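Local coordinates for protein phosphoribosylaminoimidazole-succinocarboxamide synthase (Pyrococcus horikoshii, PDB 4O7Y) that catalyses the ATP-dependent joining of L-aspartate to the carboxylate of a phosphoribosyl aminoimidazole, giving SAICAR in de novo purine biosynthesis, at residues T32-T37 and V212-K217; W47-L52 and I192-C197; L88-R93 and P115-Y120; G168-D173 and W200-K205. All blocks are in the same frame, centred on the assembly; numbering follows the deposited sequence. Where two conformers were deposited one is given.

Contact 1: T32-T37 and V212-K217; sequences TAFDGT and VFRFDK. With C5P (cytidine-5'-monophosphate), chain B; PO4 (phosphate ion), chain C.
A33 and R214 bring the two backbones together, CA to CA 6.2 Å, where the end of strand 30-33 meets the short helix 211-214; F34 to T37 then form a type I' beta turn, and F215 is the first residue to leave the helix. A33 CB sits in the angle between two side chains of the helix, 3.8 Å from F213 CE2 and near R214 CG. F213 reaches this place because its CG lies anti to the backbone N (chi1 165°), which carries the ring across to the strand with its edge against T32 C. The F34 ring turns its edge to the helix end: its CE2 lies 3.4 Å from R214 O, and its CZ lies 3.7 Å from F215 CE1, the two rings tilted at 56°. No hydrogen bond joins the segments directly; a phosphate ion, probably from the crystallisation liquor, links them. F34 N gives O1 of the phosphate a nearly straight bond of 2.7 Å. From the other segment R214, extended from CG to NE, turns the edge of its guanidinium to the same ion, with NE and NH1 both bonded to phosphate O2, while NH1 also reaches the nucleotide O2' at 3.0 Å. D211 holds NH2 in a salt bridge. A leucine in place of R214 would probably leave the phosphate without this cationic partner and the ribose hydroxyl without this donor. One guanidinium thus ties an anion held at the turn to the ribose of the bound nucleotide, consistent with a pocket suited to phosphate groups.

Contact 2: W47-L52 and I192-C197; sequences WLNAQL and ISPDTC. With C5P (cytidine-5'-monophosphate), chain B.
N49, on helix 45-62, pushes its amide into the loop between strands 186-188 and 197-201, where it meets three successive residues. Its OD1 lies 3.3 Å from P194 CD and also touches S193 CB, while ND2 faces the carboxylate of D195, 3.2 Å from D195 CG, with the amide and carboxylate planes turned 73° apart. OD1 is buried here with no polar partner in the model. One turn further along the helix, L52 CD1 packs on the P194 ring, 3.7 Å from P194 CD. The next shell fixes the loop. S193 OG, set between its own N and carbonyl carbon (chi1 70°), accepts from D195 N at 3.1 Å, an ST turn, and also bonds to E191. S193 N in turn bonds to T196 OG1 at 3.2 Å. The D195 carboxylate is held by a salt bridge from K45 to OD1 and a hydrogen bond between OD2 and Y224 of helix 220-232. Beyond this turn lies the nucleotide: T196 CA comes within 3.3 Å of the cytosine O2, and D195 O lies close to the ribose O2'. Buried polar groups on the helix side and in the ST turn thus shape a loop whose other side lines the nucleotide pocket.

Contact 3: L88-R93 and P115-Y120; sequences LEVVVR and PIVELY. With C5P (cytidine-5'-monophosphate), chain B.
R93 and E118 slant across each other on one face of an antiparallel strand pair, their guanidinium and carboxylate planes 59° apart. In one of the two conformers deposited for R93, its NH1 meets E118 OE1 in a salt bridge of 2.9 Å, approaching from above the carboxylate plane, and Y120 OH donates to the same oxygen from the opposite face at 2.6 Å. A bend at chi3 (71°) turns the R93 guanidinium toward the bound nucleotide: NH1 gives a nearly straight bond to phosphate O3P, and NH2 bonds to O2P at 2.7 Å. With an alanine in place of E118, Y120 OH would probably be left without its acceptor and R93 NH1 with one anionic partner fewer, the guanidinium less firmly held on that side. The Y120 ring leans obliquely past V91, whose CG2 lies 3.7 Å from Y120 CE2, while V91 CG1 packs near C5' of the nucleotide. On the same face E89 extends beyond CG, bringing OE2 2.6 Å from the cytosine N4. The other face is apolar: V90 lies alongside V117, CG1 to CG1 3.9 Å, and alongside L119. Hydrogen-bonded pairs E89-Y120, V91-E118 and R93-I116 join the backbones. Helix 143-165 covers V92, P115 and V117, strand 169-180 flanks 88-93, and strand 130-131 borders L119; N132 of the second subunit bonds to V117 O.

Contact 4: G168-D173 and W200-K205; sequences GIILVD and WDAKTK. With C5P (cytidine-5'-monophosphate), chain B.
V172 places CG2 over one face of the W200 indole, 3.5 Å from the centroid of the five-membered ring and 17° off its normal, a CH-pi contact. It lies where strand 169-180 pairs with strand 197-201 in the antiparallel sheet beside the nucleotide. K205 O sits toward the rim of the opposite face, so the ring lies between the strand and the turn that follows W200. I170 and W200 form a hydrogen-bonded pair, I170 N to W200 O 2.8 Å and W200 N to I170 O 3.1 Å. I170 CD1 reaches past W200 to A202 CA at 3.8 Å. Just before the strand, at the C-prime residue of a Schellman motif ending helix 143-165, G168 O accepts from A202 N at 2.9 Å, the donor standing above its carbonyl plane. The turn after W200 is an Asx motif: D201 OD2 takes T204 N on its anti side at 2.6 Å, while OD1 forms a salt bridge with R230. At the other end of 168-173, D173 carries the strand to the ligand, held through OD2 by a salt bridge to R198. There the nucleotide O3' donates a hydrogen bond of 2.6 Å to D173 OD1.

In the fold
The four contacts surround one bound nucleotide. Contact 1 spans the longest loop and encloses the other three; contact 3 also lies within the span closed by contact 2, contact 2 crosses contact 4 along the sequence, and contact 3 closes before contact 4 opens. Centres lie about 16 to 20 Å apart. Contacts 3 and 4 share the six-stranded sheet, where strands 84-93 and 169-180 are neighbours and R93 NH2 stands 3.3 Å from D173 OD2, a long, weak ion pair. Contact 2 touches contact 4 through C197 and contact 1 through D195. Strand ends, loop and helix end thus converge on one cleft, consistent with an active site assembled from distant segments.

Contact 1: T32-T37 and V212-K217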
# COMPACT_ATOMS: atom_id res chain seq x y z
N THR A 32 19.43 3.91 -15.37
CA THR A 32 18.61 5.07 -14.99
C THR A 32 18.22 4.90 -13.54
O THR A 32 18.17 3.78 -13.03
CB THR A 32 17.31 5.20 -15.82
OG1 THR A 32 16.55 3.99 -15.70
CG2 THR A 32 17.61 5.43 -17.30
N ALA A 33 17.95 6.01 -12.87
CA ALA A 33 17.48 5.96 -11.50
C ALA A 33 16.64 7.17 -11.22
O ALA A 33 16.61 8.11 -12.02
CB ALA A 33 18.63 5.84 -10.50
N PHE A 34 15.95 7.13 -10.09
CA PHE A 34 15.13 8.24 -9.61
C PHE A 34 14.10 8.66 -10.64
O PHE A 34 14.03 9.83 -11.02
CB PHE A 34 16.03 9.40 -9.16
CG PHE A 34 17.08 9.00 -8.15
CD1 PHE A 34 16.73 8.29 -6.99
CD2 PHE A 34 18.42 9.32 -8.35
CE1 PHE A 34 17.69 7.91 -6.06
CE2 PHE A 34 19.39 8.96 -7.41
CZ PHE A 34 19.02 8.25 -6.27
N ASP A 35 13.30 7.69 -11.09
CA ASP A 35 12.34 7.89 -12.18
C ASP A 35 13.08 8.44 -13.39
O ASP A 35 12.74 9.51 -13.92
CB ASP A 35 11.21 8.85 -11.77
CG ASP A 35 9.97 8.12 -11.28
OD1 ASP A 35 10.09 7.24 -10.40
OD2 ASP A 35 8.86 8.45 -11.76
N GLY A 36 14.13 7.72 -13.80
CA GLY A 36 14.94 8.11 -14.95
C GLY A 36 15.40 9.56 -15.00
O GLY A 36 15.65 10.08 -16.08
N THR A 37 15.53 10.23 -13.86
CA THR A 37 16.10 11.59 -13.85
C THR A 37 17.63 11.58 -13.80
O THR A 37 18.28 12.58 -14.13
CB THR A 37 15.55 12.47 -12.71
OG1 THR A 37 15.93 11.93 -11.44
CG2 THR A 37 14.02 12.56 -12.80
N VAL A 212 25.09 1.44 -5.86
CA VAL A 212 26.40 2.02 -6.18
C VAL A 212 26.25 3.15 -7.19
O VAL A 212 26.86 4.20 -7.03
CB VAL A 212 27.33 0.91 -6.70
CG1 VAL A 212 28.58 1.47 -7.39
CG2 VAL A 212 27.67 -0.04 -5.55
N PHE A 213 25.40 2.95 -8.20
CA PHE A 213 25.06 4.01 -9.15
C PHE A 213 24.08 5.02 -8.57
O PHE A 213 24.27 6.22 -8.73
CB PHE A 213 24.55 3.42 -10.47
CG PHE A 213 23.84 4.40 -11.38
CD1 PHE A 213 24.53 5.47 -11.97
CD2 PHE A 213 22.48 4.24 -11.66
CE1 PHE A 213 23.87 6.35 -12.81
CE2 PHE A 213 21.82 5.13 -12.50
CZ PHE A 213 22.51 6.19 -13.08
N ARG A 214 23.03 4.54 -7.89
CA ARG A 214 22.03 5.45 -7.33
C ARG A 214 22.71 6.49 -6.43
O ARG A 214 22.41 7.68 -6.55
CB ARG A 214 20.96 4.72 -6.52
CG ARG A 214 19.86 4.09 -7.35
CD ARG A 214 18.83 3.40 -6.44
NE ARG A 214 17.96 2.51 -7.22
CZ ARG A 214 17.98 1.18 -7.18
NH1 ARG A 214 17.14 0.49 -7.96
NH2 ARG A 214 18.80 0.51 -6.37
N PHE A 215 23.60 6.03 -5.55
CA PHE A 215 24.18 6.91 -4.53
C PHE A 215 25.69 7.13 -4.64
O PHE A 215 26.34 7.49 -3.65
CB PHE A 215 23.79 6.40 -3.14
CG PHE A 215 22.31 6.24 -2.96
CD1 PHE A 215 21.47 7.36 -2.99
CD2 PHE A 215 21.75 4.97 -2.77
CE1 PHE A 215 20.11 7.21 -2.84
CE2 PHE A 215 20.38 4.82 -2.63
CZ PHE A 215 19.56 5.95 -2.66
N ASP A 216 26.25 6.91 -5.83
CA ASP A 216 27.67 7.18 -6.09
C ASP A 216 28.58 6.53 -5.04
O ASP A 216 29.48 7.17 -4.48
CB ASP A 216 27.90 8.70 -6.22
CG ASP A 216 26.96 9.34 -7.22
OD1 ASP A 216 26.88 8.87 -8.37
OD2 ASP A 216 26.28 10.32 -6.87
N LYS A 217 28.33 5.26 -4.79
CA LYS A 217 29.03 4.54 -3.73
C LYS A 217 30.25 3.80 -4.23
O LYS A 217 30.78 2.92 -3.55
CB LYS A 217 28.08 3.58 -2.99
CG LYS A 217 26.83 4.24 -2.44
CD LYS A 217 26.64 3.93 -0.97
CE LYS A 217 25.26 3.36 -0.67
NZ LYS A 217 25.25 1.91 -0.98
O3P C5P B . 11.15 0.25 -3.18
P C5P B . 12.65 0.45 -3.36
O1P C5P B . 13.01 1.60 -4.27
O2P C5P B . 13.39 0.44 -2.04
O5' C5P B . 13.22 -0.79 -4.15
C5' C5P B . 12.98 -2.15 -3.68
C4' C5P B . 13.77 -3.17 -4.52
O4' C5P B . 13.07 -3.35 -5.75
C3' C5P B . 15.19 -2.72 -4.92
O3' C5P B . 16.03 -3.88 -5.03
C2' C5P B . 15.04 -2.11 -6.29
O2' C5P B . 16.24 -2.25 -7.07
C1' C5P B . 13.89 -2.93 -6.85
N1 C5P B . 13.08 -2.19 -7.82
C2 C5P B . 13.22 -2.45 -9.23
N3 C5P B . 12.46 -1.76 -10.12
C4 C5P B . 11.58 -0.84 -9.69
C5 C5P B . 11.44 -0.54 -8.32
C6 C5P B . 12.20 -1.24 -7.39
O2 C5P B . 14.02 -3.32 -9.63
N4 C5P B . 10.83 -0.16 -10.59
P PO4 C . 15.36 3.63 -9.57
O1 PO4 C . 15.75 4.79 -8.67
O2 PO4 C . 16.52 2.66 -9.65
O3 PO4 C . 14.15 2.94 -9.00
O4 PO4 C . 15.03 4.09 -10.98

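Contact 2: W47-L52 and I192-C197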
# COMPACT_ATOMS: atom_id res chain seq x y z
N TRP A 47 25.80 -7.30 -20.48
CA TRP A 47 26.37 -8.65 -20.43
C TRP A 47 26.26 -9.24 -19.06
O TRP A 47 25.79 -10.37 -18.91
CB TRP A 47 27.82 -8.64 -20.89
CG TRP A 47 28.37 -10.01 -21.17
CD1 TRP A 47 28.38 -10.69 -22.39
CD2 TRP A 47 28.99 -10.93 -20.20
NE1 TRP A 47 28.96 -11.94 -22.25
CE2 TRP A 47 29.35 -12.15 -20.96
CE3 TRP A 47 29.28 -10.88 -18.84
CZ2 TRP A 47 29.95 -13.24 -20.36
CZ3 TRP A 47 29.89 -11.99 -18.24
CH2 TRP A 47 30.22 -13.14 -18.99
N LEU A 48 26.68 -8.48 -18.06
CA LEU A 48 26.58 -8.90 -16.67
C LEU A 48 25.15 -9.23 -16.27
O LEU A 48 24.89 -10.29 -15.72
CB LEU A 48 27.17 -7.85 -15.73
CG LEU A 48 28.70 -7.84 -15.83
CD1 LEU A 48 29.24 -6.49 -15.36
CD2 LEU A 48 29.36 -9.02 -15.11
N ASN A 49 24.22 -8.32 -16.58
CA ASN A 49 22.83 -8.50 -16.17
C ASN A 49 22.16 -9.67 -16.90
O ASN A 49 21.36 -10.39 -16.29
CB ASN A 49 22.04 -7.19 -16.29
CG ASN A 49 22.41 -6.17 -15.22
OD1 ASN A 49 23.13 -6.47 -14.28
ND2 ASN A 49 21.91 -4.97 -15.36
N ALA A 50 22.52 -9.87 -18.17
CA ALA A 50 22.05 -11.00 -18.96
C ALA A 50 22.51 -12.32 -18.34
O ALA A 50 21.71 -13.21 -18.03
CB ALA A 50 22.54 -10.89 -20.40
N GLN A 51 23.82 -12.44 -18.15
CA GLN A 51 24.41 -13.64 -17.58
C GLN A 51 23.83 -13.98 -16.21
O GLN A 51 23.52 -15.16 -15.92
CB GLN A 51 25.94 -13.49 -17.45
CG GLN A 51 26.68 -13.30 -18.77
CD GLN A 51 26.37 -14.39 -19.76
OE1 GLN A 51 26.52 -15.58 -19.47
NE2 GLN A 51 25.91 -14.00 -20.94
N LEU A 52 23.70 -12.97 -15.36
CA LEU A 52 23.20 -13.23 -14.01
C LEU A 52 21.71 -13.63 -13.99
O LEU A 52 21.29 -14.47 -13.16
CB LEU A 52 23.50 -12.04 -13.08
CG LEU A 52 25.00 -11.89 -12.82
CD1 LEU A 52 25.32 -10.50 -12.26
CD2 LEU A 52 25.55 -12.98 -11.89
N ILE A 192 16.39 -10.86 -13.31
CA ILE A 192 16.86 -10.93 -11.92
C ILE A 192 18.35 -10.61 -11.98
O ILE A 192 19.14 -11.44 -12.41
CB ILE A 192 16.62 -12.32 -11.23
CG1 ILE A 192 15.14 -12.73 -11.24
CG2 ILE A 192 17.03 -12.30 -9.75
CD1 ILE A 192 14.89 -14.13 -10.70
N SER A 193 18.71 -9.40 -11.55
CA SER A 193 20.07 -8.93 -11.66
C SER A 193 20.43 -7.95 -10.55
O SER A 193 19.58 -7.59 -9.69
CB SER A 193 20.25 -8.24 -13.02
OG SER A 193 19.55 -7.02 -13.04
N PRO A 194 21.70 -7.48 -10.54
CA PRO A 194 22.04 -6.44 -9.57
C PRO A 194 21.32 -5.10 -9.84
O PRO A 194 21.41 -4.18 -9.02
CB PRO A 194 23.56 -6.28 -9.76
CG PRO A 194 24.01 -7.57 -10.38
CD PRO A 194 22.89 -7.93 -11.31
N ASP A 195 20.64 -4.99 -10.99
CA ASP A 195 19.77 -3.83 -11.25
C ASP A 195 18.48 -3.92 -10.43
O ASP A 195 17.97 -2.89 -9.95
CB ASP A 195 19.36 -3.77 -12.74
CG ASP A 195 20.29 -2.89 -13.59
OD1 ASP A 195 19.82 -2.47 -14.66
OD2 ASP A 195 21.45 -2.64 -13.22
N THR A 196 17.96 -5.14 -10.29
CA THR A 196 16.64 -5.36 -9.70
C THR A 196 16.65 -6.00 -8.30
O THR A 196 15.61 -6.36 -7.80
CB THR A 196 15.73 -6.18 -10.65
OG1 THR A 196 16.30 -7.47 -10.85
CG2 THR A 196 15.56 -5.47 -11.99
N CYS A 197 17.84 -6.11 -7.70
CA CYS A 197 18.01 -6.66 -6.35
C CYS A 197 18.92 -5.75 -5.54
O CYS A 197 19.72 -5.01 -6.10
CB CYS A 197 18.66 -8.05 -6.37
SG CYS A 197 17.88 -9.30 -7.43
O3P C5P B . 11.15 0.25 -3.18
P C5P B . 12.65 0.45 -3.36
O1P C5P B . 13.01 1.60 -4.27
O2P C5P B . 13.39 0.44 -2.04
O5' C5P B . 13.22 -0.79 -4.15
C5' C5P B . 12.98 -2.15 -3.68
C4' C5P B . 13.77 -3.17 -4.52
O4' C5P B . 13.07 -3.35 -5.75
C3' C5P B . 15.19 -2.72 -4.92
O3' C5P B . 16.03 -3.88 -5.03
C2' C5P B . 15.04 -2.11 -6.29
O2' C5P B . 16.24 -2.25 -7.07
C1' C5P B . 13.89 -2.93 -6.85
N1 C5P B . 13.08 -2.19 -7.82
C2 C5P B . 13.22 -2.45 -9.23
N3 C5P B . 12.46 -1.76 -10.12
C4 C5P B . 11.58 -0.84 -9.69
C5 C5P B . 11.44 -0.54 -8.32
C6 C5P B . 12.20 -1.24 -7.39
O2 C5P B . 14.02 -3.32 -9.63
N4 C5P B . 10.83 -0.16 -10.59

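Contact 3: L88-R93 and P115-Y120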
# COMPACT_ATOMS: atom_id res chain seq x y z
N LEU A 88 2.35 -5.45 -12.62
CA LEU A 88 2.83 -5.42 -11.24
C LEU A 88 4.32 -5.44 -11.16
O LEU A 88 5.01 -6.07 -11.98
CB LEU A 88 2.33 -6.65 -10.45
CG LEU A 88 0.80 -6.82 -10.31
CD1 LEU A 88 0.48 -8.21 -9.72
CD2 LEU A 88 0.18 -5.71 -9.49
N GLU A 89 4.83 -4.77 -10.13
CA GLU A 89 6.17 -5.03 -9.66
C GLU A 89 6.00 -5.58 -8.27
O GLU A 89 5.29 -4.99 -7.42
CB GLU A 89 6.99 -3.75 -9.71
CG GLU A 89 7.23 -3.34 -11.16
CD GLU A 89 8.06 -2.08 -11.29
OE1 GLU A 89 8.06 -1.47 -12.37
OE2 GLU A 89 8.72 -1.72 -10.30
N VAL A 90 6.57 -6.76 -8.05
CA VAL A 90 6.35 -7.50 -6.81
C VAL A 90 7.66 -7.46 -6.05
O VAL A 90 8.68 -7.96 -6.53
CB VAL A 90 5.88 -8.96 -7.05
CG1 VAL A 90 5.64 -9.67 -5.73
CG2 VAL A 90 4.61 -8.98 -7.91
N VAL A 91 7.66 -6.80 -4.89
CA VAL A 91 8.90 -6.54 -4.17
C VAL A 91 8.93 -7.36 -2.87
O VAL A 91 7.99 -7.31 -2.08
CB VAL A 91 9.05 -5.02 -3.86
CG1 VAL A 91 10.24 -4.75 -2.93
CG2 VAL A 91 9.20 -4.20 -5.14
N VAL A 92 10.00 -8.12 -2.67
CA VAL A 92 10.18 -8.93 -1.46
C VAL A 92 11.35 -8.31 -0.69
O VAL A 92 12.37 -8.02 -1.29
CB VAL A 92 10.51 -10.41 -1.79
CG1 VAL A 92 10.60 -11.24 -0.53
CG2 VAL A 92 9.48 -10.98 -2.73
N ARG A 93 11.17 -8.10 0.61
CA ARG A 93 12.18 -7.41 1.43
C ARG A 93 12.53 -8.23 2.69
O ARG A 93 11.64 -8.67 3.42
CB ARG A 93 11.67 -6.00 1.79
CG ARG A 93 10.77 -5.39 0.70
CD ARG A 93 10.37 -3.94 0.97
NE ARG A 93 11.51 -3.06 0.79
CZ ARG A 93 11.62 -2.09 -0.11
NH1 ARG A 93 10.63 -1.77 -0.96
NH2 ARG A 93 12.75 -1.39 -0.13
N PRO A 115 9.79 -11.99 5.91
CA PRO A 115 9.82 -11.16 4.69
C PRO A 115 8.55 -10.31 4.48
O PRO A 115 7.45 -10.76 4.80
CB PRO A 115 9.98 -12.19 3.56
CG PRO A 115 10.47 -13.44 4.21
CD PRO A 115 9.89 -13.44 5.60
N ILE A 116 8.71 -9.07 4.02
CA ILE A 116 7.61 -8.22 3.54
C ILE A 116 7.42 -8.38 2.02
O ILE A 116 8.39 -8.38 1.28
CB ILE A 116 7.94 -6.75 3.88
CG1 ILE A 116 7.92 -6.59 5.41
CG2 ILE A 116 6.98 -5.79 3.17
CD1 ILE A 116 8.03 -5.17 5.93
N VAL A 117 6.19 -8.53 1.54
CA VAL A 117 5.94 -8.54 0.08
C VAL A 117 5.16 -7.25 -0.20
O VAL A 117 4.18 -6.96 0.52
CB VAL A 117 5.09 -9.74 -0.38
CG1 VAL A 117 4.92 -9.75 -1.89
CG2 VAL A 117 5.69 -11.07 0.11
N GLU A 118 5.59 -6.48 -1.19
CA GLU A 118 4.87 -5.26 -1.56
C GLU A 118 4.47 -5.34 -3.03
O GLU A 118 5.26 -5.82 -3.87
CB GLU A 118 5.70 -3.99 -1.34
CG GLU A 118 6.15 -3.75 0.10
CD GLU A 118 7.14 -2.59 0.22
OE1 GLU A 118 7.81 -2.24 -0.77
OE2 GLU A 118 7.27 -2.02 1.33
N LEU A 119 3.24 -4.91 -3.33
CA LEU A 119 2.74 -4.84 -4.71
C LEU A 119 2.76 -3.40 -5.17
O LEU A 119 2.26 -2.55 -4.43
CB LEU A 119 1.31 -5.36 -4.80
CG LEU A 119 1.16 -6.77 -4.20
CD1 LEU A 119 -0.31 -7.18 -4.07
CD2 LEU A 119 1.95 -7.78 -5.05
N TYR A 120 3.30 -3.17 -6.37
CA TYR A 120 3.35 -1.84 -7.00
C TYR A 120 2.64 -1.93 -8.35
O TYR A 120 2.86 -2.86 -9.11
CB TYR A 120 4.78 -1.32 -7.20
CG TYR A 120 5.45 -1.00 -5.89
CD1 TYR A 120 5.39 0.28 -5.35
CD2 TYR A 120 6.11 -2.00 -5.17
CE1 TYR A 120 5.97 0.57 -4.11
CE2 TYR A 120 6.71 -1.73 -3.95
CZ TYR A 120 6.64 -0.43 -3.43
OH TYR A 120 7.22 -0.17 -2.20
O3P C5P B . 11.15 0.25 -3.18
P C5P B . 12.65 0.45 -3.36
O1P C5P B . 13.01 1.60 -4.27
O2P C5P B . 13.39 0.44 -2.04
O5' C5P B . 13.22 -0.79 -4.15
C5' C5P B . 12.98 -2.15 -3.68
C4' C5P B . 13.77 -3.17 -4.52
O4' C5P B . 13.07 -3.35 -5.75
C3' C5P B . 15.19 -2.72 -4.92
O3' C5P B . 16.03 -3.88 -5.03
C2' C5P B . 15.04 -2.11 -6.29
O2' C5P B . 16.24 -2.25 -7.07
C1' C5P B . 13.89 -2.93 -6.85
N1 C5P B . 13.08 -2.19 -7.82
C2 C5P B . 13.22 -2.45 -9.23
N3 C5P B . 12.46 -1.76 -10.12
C4 C5P B . 11.58 -0.84 -9.69
C5 C5P B . 11.44 -0.54 -8.32
C6 C5P B . 12.20 -1.24 -7.39
O2 C5P B . 14.02 -3.32 -9.63
N4 C5P B . 10.83 -0.16 -10.59

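Contact 4: G168-D173 and W200-K205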
# COMPACT_ATOMS: atom_id res chain seq x y z
N GLY A 168 28.35 -15.59 0.60
CA GLY A 168 28.76 -14.37 1.31
C GLY A 168 27.99 -13.10 0.96
O GLY A 168 28.51 -11.99 1.12
N ILE A 169 26.75 -13.27 0.48
CA ILE A 169 25.91 -12.16 0.03
C ILE A 169 24.55 -12.18 0.72
O ILE A 169 23.88 -13.21 0.75
CB ILE A 169 25.70 -12.22 -1.51
CG1 ILE A 169 27.06 -12.19 -2.22
CG2 ILE A 169 24.75 -11.10 -1.98
CD1 ILE A 169 27.10 -12.88 -3.57
N ILE A 170 24.17 -11.04 1.30
CA ILE A 170 22.84 -10.86 1.87
C ILE A 170 21.89 -10.37 0.77
O ILE A 170 22.12 -9.34 0.15
CB ILE A 170 22.84 -9.85 3.05
CG1 ILE A 170 23.85 -10.30 4.12
CG2 ILE A 170 21.45 -9.79 3.69
CD1 ILE A 170 24.39 -9.16 4.96
N LEU A 171 20.83 -11.14 0.54
CA LEU A 171 19.74 -10.69 -0.32
C LEU A 171 18.86 -9.74 0.47
O LEU A 171 18.03 -10.16 1.28
CB LEU A 171 18.95 -11.88 -0.85
CG LEU A 171 17.79 -11.50 -1.78
CD1 LEU A 171 18.30 -10.74 -3.00
CD2 LEU A 171 17.06 -12.77 -2.18
N VAL A 172 19.09 -8.45 0.28
CA VAL A 172 18.46 -7.42 1.10
C VAL A 172 16.98 -7.25 0.67
O VAL A 172 16.07 -7.29 1.49
CB VAL A 172 19.27 -6.10 1.00
CG1 VAL A 172 18.42 -4.87 1.34
CG2 VAL A 172 20.52 -6.19 1.88
N ASP A 173 16.75 -7.10 -0.64
CA ASP A 173 15.38 -7.04 -1.20
C ASP A 173 15.49 -7.27 -2.70
O ASP A 173 16.60 -7.38 -3.22
CB ASP A 173 14.65 -5.72 -0.86
CG ASP A 173 15.38 -4.43 -1.39
OD1 ASP A 173 16.01 -4.44 -2.46
OD2 ASP A 173 15.31 -3.39 -0.72
N TRP A 200 24.19 -7.17 -0.53
CA TRP A 200 25.19 -6.63 0.39
C TRP A 200 26.22 -7.66 0.71
O TRP A 200 25.90 -8.84 0.85
CB TRP A 200 24.55 -6.20 1.70
CG TRP A 200 23.76 -4.94 1.64
CD1 TRP A 200 23.46 -4.15 0.50
CD2 TRP A 200 23.10 -4.27 2.76
NE1 TRP A 200 22.70 -3.07 0.85
CE2 TRP A 200 22.43 -3.09 2.20
CE3 TRP A 200 22.98 -4.53 4.12
CZ2 TRP A 200 21.69 -2.23 2.98
CZ3 TRP A 200 22.24 -3.64 4.91
CH2 TRP A 200 21.60 -2.53 4.35
N ASP A 201 27.47 -7.24 0.82
CA ASP A 201 28.49 -8.16 1.29
C ASP A 201 28.16 -8.55 2.73
O ASP A 201 27.83 -7.68 3.55
CB ASP A 201 29.89 -7.55 1.25
CG ASP A 201 30.93 -8.49 1.85
OD1 ASP A 201 31.18 -9.55 1.26
OD2 ASP A 201 31.43 -8.19 2.94
N ALA A 202 28.21 -9.85 3.03
CA ALA A 202 27.92 -10.36 4.38
C ALA A 202 28.84 -9.74 5.44
O ALA A 202 28.35 -9.31 6.48
CB ALA A 202 27.97 -11.88 4.42
N LYS A 203 30.14 -9.68 5.15
CA LYS A 203 31.12 -9.09 6.08
C LYS A 203 30.96 -7.57 6.24
O LYS A 203 30.71 -7.08 7.34
CB LYS A 203 32.56 -9.42 5.66
CG LYS A 203 32.89 -10.91 5.57
N THR A 204 31.09 -6.84 5.14
CA THR A 204 31.18 -5.37 5.19
C THR A 204 29.85 -4.64 5.09
O THR A 204 29.79 -3.43 5.35
CB THR A 204 32.13 -4.83 4.09
OG1 THR A 204 31.56 -5.12 2.81
CG2 THR A 204 33.49 -5.48 4.18
N LYS A 205 28.79 -5.35 4.72
CA LYS A 205 27.46 -4.72 4.50
C LYS A 205 27.45 -3.73 3.32
O LYS A 205 26.52 -2.94 3.22
CB LYS A 205 26.90 -4.00 5.75
CG LYS A 205 27.00 -4.69 7.10
CD LYS A 205 26.16 -5.94 7.19
CE LYS A 205 26.21 -6.50 8.61
NZ LYS A 205 25.88 -7.95 8.61
O3P C5P B . 11.15 0.25 -3.18
P C5P B . 12.65 0.45 -3.36
O1P C5P B . 13.01 1.60 -4.27
O2P C5P B . 13.39 0.44 -2.04
O5' C5P B . 13.22 -0.79 -4.15
C5' C5P B . 12.98 -2.15 -3.68
C4' C5P B . 13.77 -3.17 -4.52
O4' C5P B . 13.07 -3.35 -5.75
C3' C5P B . 15.19 -2.72 -4.92
O3' C5P B . 16.03 -3.88 -5.03
C2' C5P B . 15.04 -2.11 -6.29
O2' C5P B . 16.24 -2.25 -7.07
C1' C5P B . 13.89 -2.93 -6.85
N1 C5P B . 13.08 -2.19 -7.82
C2 C5P B . 13.22 -2.45 -9.23
N3 C5P B . 12.46 -1.76 -10.12
C4 C5P B . 11.58 -0.84 -9.69
C5 C5P B . 11.44 -0.54 -8.32
C6 C5P B . 12.20 -1.24 -7.39
O2 C5P B . 14.02 -3.32 -9.63
N4 C5P B . 10.83 -0.16 -10.59